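Side-chain contacts in putative SnoaL-like polyketide cyclase (Jannaschia sp., PDB 3KKG), which is of unproven function but is probably a polyketide cyclase of the SnoaL-like family, a member of the NTF2 clan: residues A[49-52]-A[56-59]; A[98-103]-A[131-136]. All blocks are in the same frame, centred on the assembly; numbering follows the deposited sequence. Where two conformers were deposited one is given.

Contact 1: residues A[49-52]-A[56-59]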
# COMPACT_ATOMS: atom_id res chain seq x y z
N GLN A 49 15.20 2.24 -0.87
CA GLN A 49 15.97 1.09 -0.47
C GLN A 49 15.70 0.83 1.03
O GLN A 49 15.43 1.76 1.80
CB GLN A 49 17.47 1.26 -0.76
CG GLN A 49 18.22 2.27 0.10
CD GLN A 49 19.75 2.23 -0.13
OE1 GLN A 49 20.23 1.72 -1.15
NE2 GLN A 49 20.50 2.77 0.82
N ALA A 50 15.77 -0.43 1.42
CA ALA A 50 15.55 -0.82 2.80
C ALA A 50 16.50 -0.11 3.76
O ALA A 50 17.72 0.08 3.47
CB ALA A 50 15.66 -2.35 2.99
N VAL A 51 15.95 0.29 4.91
CA VAL A 51 16.78 0.75 6.04
C VAL A 51 17.00 -0.49 6.89
O VAL A 51 16.01 -1.09 7.39
CB VAL A 51 16.06 1.85 6.83
CG1 VAL A 51 16.82 2.18 8.12
CG2 VAL A 51 15.88 3.11 5.96
N GLU A 52 18.26 -0.90 7.06
CA GLU A 52 18.61 -2.18 7.65
C GLU A 52 19.10 -1.98 9.09
O GLU A 52 20.03 -1.21 9.35
CB GLU A 52 19.74 -2.84 6.89
CG GLU A 52 19.56 -2.91 5.41
CD GLU A 52 18.91 -4.17 4.94
OE1 GLU A 52 18.71 -5.13 5.74
OE2 GLU A 52 18.63 -4.20 3.73
N GLN A 56 18.70 1.82 13.15
CA GLN A 56 18.61 2.61 11.91
C GLN A 56 17.16 2.84 11.53
O GLN A 56 16.75 3.96 11.15
CB GLN A 56 19.35 1.90 10.78
CG GLN A 56 20.88 1.84 10.98
CD GLN A 56 21.38 0.64 11.80
OE1 GLN A 56 20.61 -0.06 12.45
NE2 GLN A 56 22.70 0.44 11.81
N ALA A 57 16.37 1.78 11.63
CA ALA A 57 14.96 1.90 11.30
C ALA A 57 14.20 2.79 12.29
O ALA A 57 13.32 3.57 11.92
CB ALA A 57 14.33 0.51 11.26
N ILE A 58 14.52 2.67 13.57
CA ILE A 58 14.00 3.58 14.56
C ILE A 58 14.35 5.05 14.27
O ILE A 58 13.51 5.92 14.37
CB ILE A 58 14.49 3.17 15.99
CG1 ILE A 58 13.73 1.93 16.48
CG2 ILE A 58 14.35 4.32 17.03
CD1 ILE A 58 14.30 1.38 17.79
N ALA A 59 15.61 5.30 13.94
CA ALA A 59 16.05 6.65 13.59
C ALA A 59 15.26 7.23 12.43
O ALA A 59 14.89 8.40 12.45
CB ALA A 59 17.55 6.63 13.28

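Contact 2: residues A[98-103]-A[131-136]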
# COMPACT_ATOMS: atom_id res chain seq x y z
N PRO A 98 9.80 19.96 10.18
CA PRO A 98 10.35 19.70 8.88
C PRO A 98 10.05 18.29 8.42
O PRO A 98 10.03 17.36 9.25
CB PRO A 98 11.86 19.83 9.08
CG PRO A 98 12.10 20.09 10.44
CD PRO A 98 10.82 20.19 11.21
N PHE A 99 9.74 18.13 7.14
CA PHE A 99 9.39 16.78 6.59
C PHE A 99 9.92 16.62 5.15
O PHE A 99 9.49 17.30 4.26
CB PHE A 99 7.87 16.61 6.58
CG PHE A 99 7.42 15.21 6.21
CD1 PHE A 99 7.58 14.17 7.11
CD2 PHE A 99 6.80 14.96 5.01
CE1 PHE A 99 7.10 12.89 6.79
CE2 PHE A 99 6.37 13.69 4.70
CZ PHE A 99 6.49 12.67 5.60
N LEU A 100 10.85 15.69 5.02
CA LEU A 100 11.40 15.32 3.71
C LEU A 100 11.81 16.54 2.87
O LEU A 100 11.49 16.68 1.66
CB LEU A 100 10.42 14.40 2.95
CG LEU A 100 10.02 13.12 3.69
CD1 LEU A 100 9.11 12.25 2.76
CD2 LEU A 100 11.23 12.34 4.25
N GLY A 101 12.46 17.47 3.57
CA GLY A 101 13.01 18.67 2.96
C GLY A 101 12.08 19.86 2.89
O GLY A 101 12.44 20.95 2.43
N VAL A 102 10.85 19.70 3.39
CA VAL A 102 9.89 20.79 3.28
C VAL A 102 9.90 21.42 4.71
O VAL A 102 9.63 20.71 5.72
CB VAL A 102 8.50 20.29 2.94
CG1 VAL A 102 7.46 21.42 2.93
CG2 VAL A 102 8.50 19.58 1.57
N PRO A 103 10.12 22.72 4.83
CA PRO A 103 10.04 23.39 6.11
C PRO A 103 8.65 23.23 6.68
O PRO A 103 7.68 23.04 5.95
CB PRO A 103 10.32 24.83 5.77
CG PRO A 103 11.21 24.72 4.57
CD PRO A 103 10.57 23.64 3.77
N THR A 131 1.78 5.24 1.76
CA THR A 131 0.65 6.17 1.84
C THR A 131 0.49 6.88 0.52
O THR A 131 1.13 6.54 -0.45
CB THR A 131 0.77 7.08 3.07
OG1 THR A 131 -0.46 7.83 3.22
CG2 THR A 131 1.92 8.09 2.96
N ASP A 132 -0.34 7.93 0.48
CA ASP A 132 -0.37 8.77 -0.73
C ASP A 132 0.64 9.91 -0.50
O ASP A 132 0.32 11.05 -0.16
CB ASP A 132 -1.75 9.35 -0.96
CG ASP A 132 -1.87 9.99 -2.34
OD1 ASP A 132 -0.81 10.28 -2.98
OD2 ASP A 132 -3.01 10.25 -2.78
N LEU A 133 1.92 9.56 -0.65
CA LEU A 133 2.97 10.49 -0.37
C LEU A 133 2.99 11.62 -1.38
O LEU A 133 3.32 12.75 -0.99
CB LEU A 133 4.33 9.78 -0.34
CG LEU A 133 5.52 10.57 0.16
CD1 LEU A 133 5.37 11.00 1.61
CD2 LEU A 133 6.80 9.71 0.02
N LEU A 134 2.60 11.40 -2.62
CA LEU A 134 2.51 12.50 -3.59
C LEU A 134 1.48 13.53 -3.11
O LEU A 134 1.71 14.75 -3.14
CB LEU A 134 2.10 11.98 -4.97
CG LEU A 134 1.94 13.05 -6.03
CD1 LEU A 134 3.27 13.79 -6.26
CD2 LEU A 134 1.39 12.41 -7.35
N ALA A 135 0.33 13.07 -2.61
CA ALA A 135 -0.66 14.00 -2.14
C ALA A 135 -0.14 14.75 -0.91
O ALA A 135 -0.42 15.97 -0.77
CB ALA A 135 -1.99 13.30 -1.81
N VAL A 136 0.56 14.07 -0.02
CA VAL A 136 1.11 14.73 1.17
C VAL A 136 2.11 15.81 0.75
O VAL A 136 2.03 16.99 1.19
CB VAL A 136 1.76 13.73 2.13
CG1 VAL A 136 2.57 14.45 3.24
CG2 VAL A 136 0.70 12.79 2.78

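Contact 1: residues A[49-52]-A[56-59]
V51 packs against Q56 and A57 in a small, partly buried apolar contact between the edge strand 51-52 and the first turns of helix 54-67. Strand and helix are separated by a single residue, so the contact is local in sequence. One methyl does most of the work. V51 CG1 lies anti to its backbone N (chi1 172°) and touches the helix backbone 3.5 Å from Q56 C. The same methyl lies 3.7 Å from Q56 CB and 4.3 Å from A57 CB, so it meets the helix over the peptide unit joining Q56 and A57. E52 takes part through its backbone. The Q56 side chain bends at chi2 (87°), which lays one face of its amide over E52 O, with Q56 CD 3.4 Å from that oxygen. Q56 OE1 is equally near that oxygen, but both atoms are acceptors and form no hydrogen bond. The E52 side chain starts away from the helix, and its carboxylate forms a salt bridge with R42. V51 pairs by backbone hydrogen bonds with S43 of strand 41-45. A57 rests on F41 and S43 of the same strand, while I58 packs on helix 29-36.

Contact 2: residues A[98-103]-A[131-136]
F99 and L100, at the head of a type I' beta turn, meet L133 and V136 on the first turn of helix 133-140. The F99 side chain crosses that of V136 at about a right angle. F99 CE2 lies 4.1 Å from V136 CG1, which approaches the ring obliquely. L133 CD1 comes to the ring edge, near its plane, 4.2 Å from F99 CE2. F99 CG is anti to the backbone N (chi1 -172°), which extends the ring toward the helix. L100 and L133 reach for each other tip to tip, with 4.1 Å between L100 CD1 and L133 CD1. L133 CD1 therefore serves both residues of the turn. L100 also covers one face of the F99 ring, its CG 3.8 Å above the ring plane. The turn is closed by paired backbone bonds between F99 and V102. At phi 89°, a CB on G101 would press on L100 O, so glycine fits there. On the helix side, D132 is the N-cap: A135 N donates to D132 OD1 (3.0 Å) from above the carboxylate plane. D132 OD2 bonds to S47 of the second subunit, so the helix start also belongs to the dimer interface, where L133 packs on L134 of that subunit. The turn lies between strands 84-94 and 108-120. F99 continues onto I140 and stacks edge-to-face with F68, while V136 packs on V111 of strand 108-120.

Overall arrangement
Contact 1 comes first along the chain and is complete before contact 2 begins. Their centres are about 18 Å apart, and their nearest atoms about 10 Å, so they do not touch. Both lie around one mixed sheet, consistent with the NTF2-like fold, but only contact 1 uses one of its strands. Contact 1 joins its edge strand 51-52 to helix 54-67. Contact 2 joins the loop between strands 84-94 and 108-120 to helix 133-140, which follows strand 123-131. F68, just past the end of helix 54-67, packs on F99 and V136, linking that helix's far end to contact 2. Contact 1 is local in sequence, whereas contact 2 ties distant parts together and adjoins the second subunit.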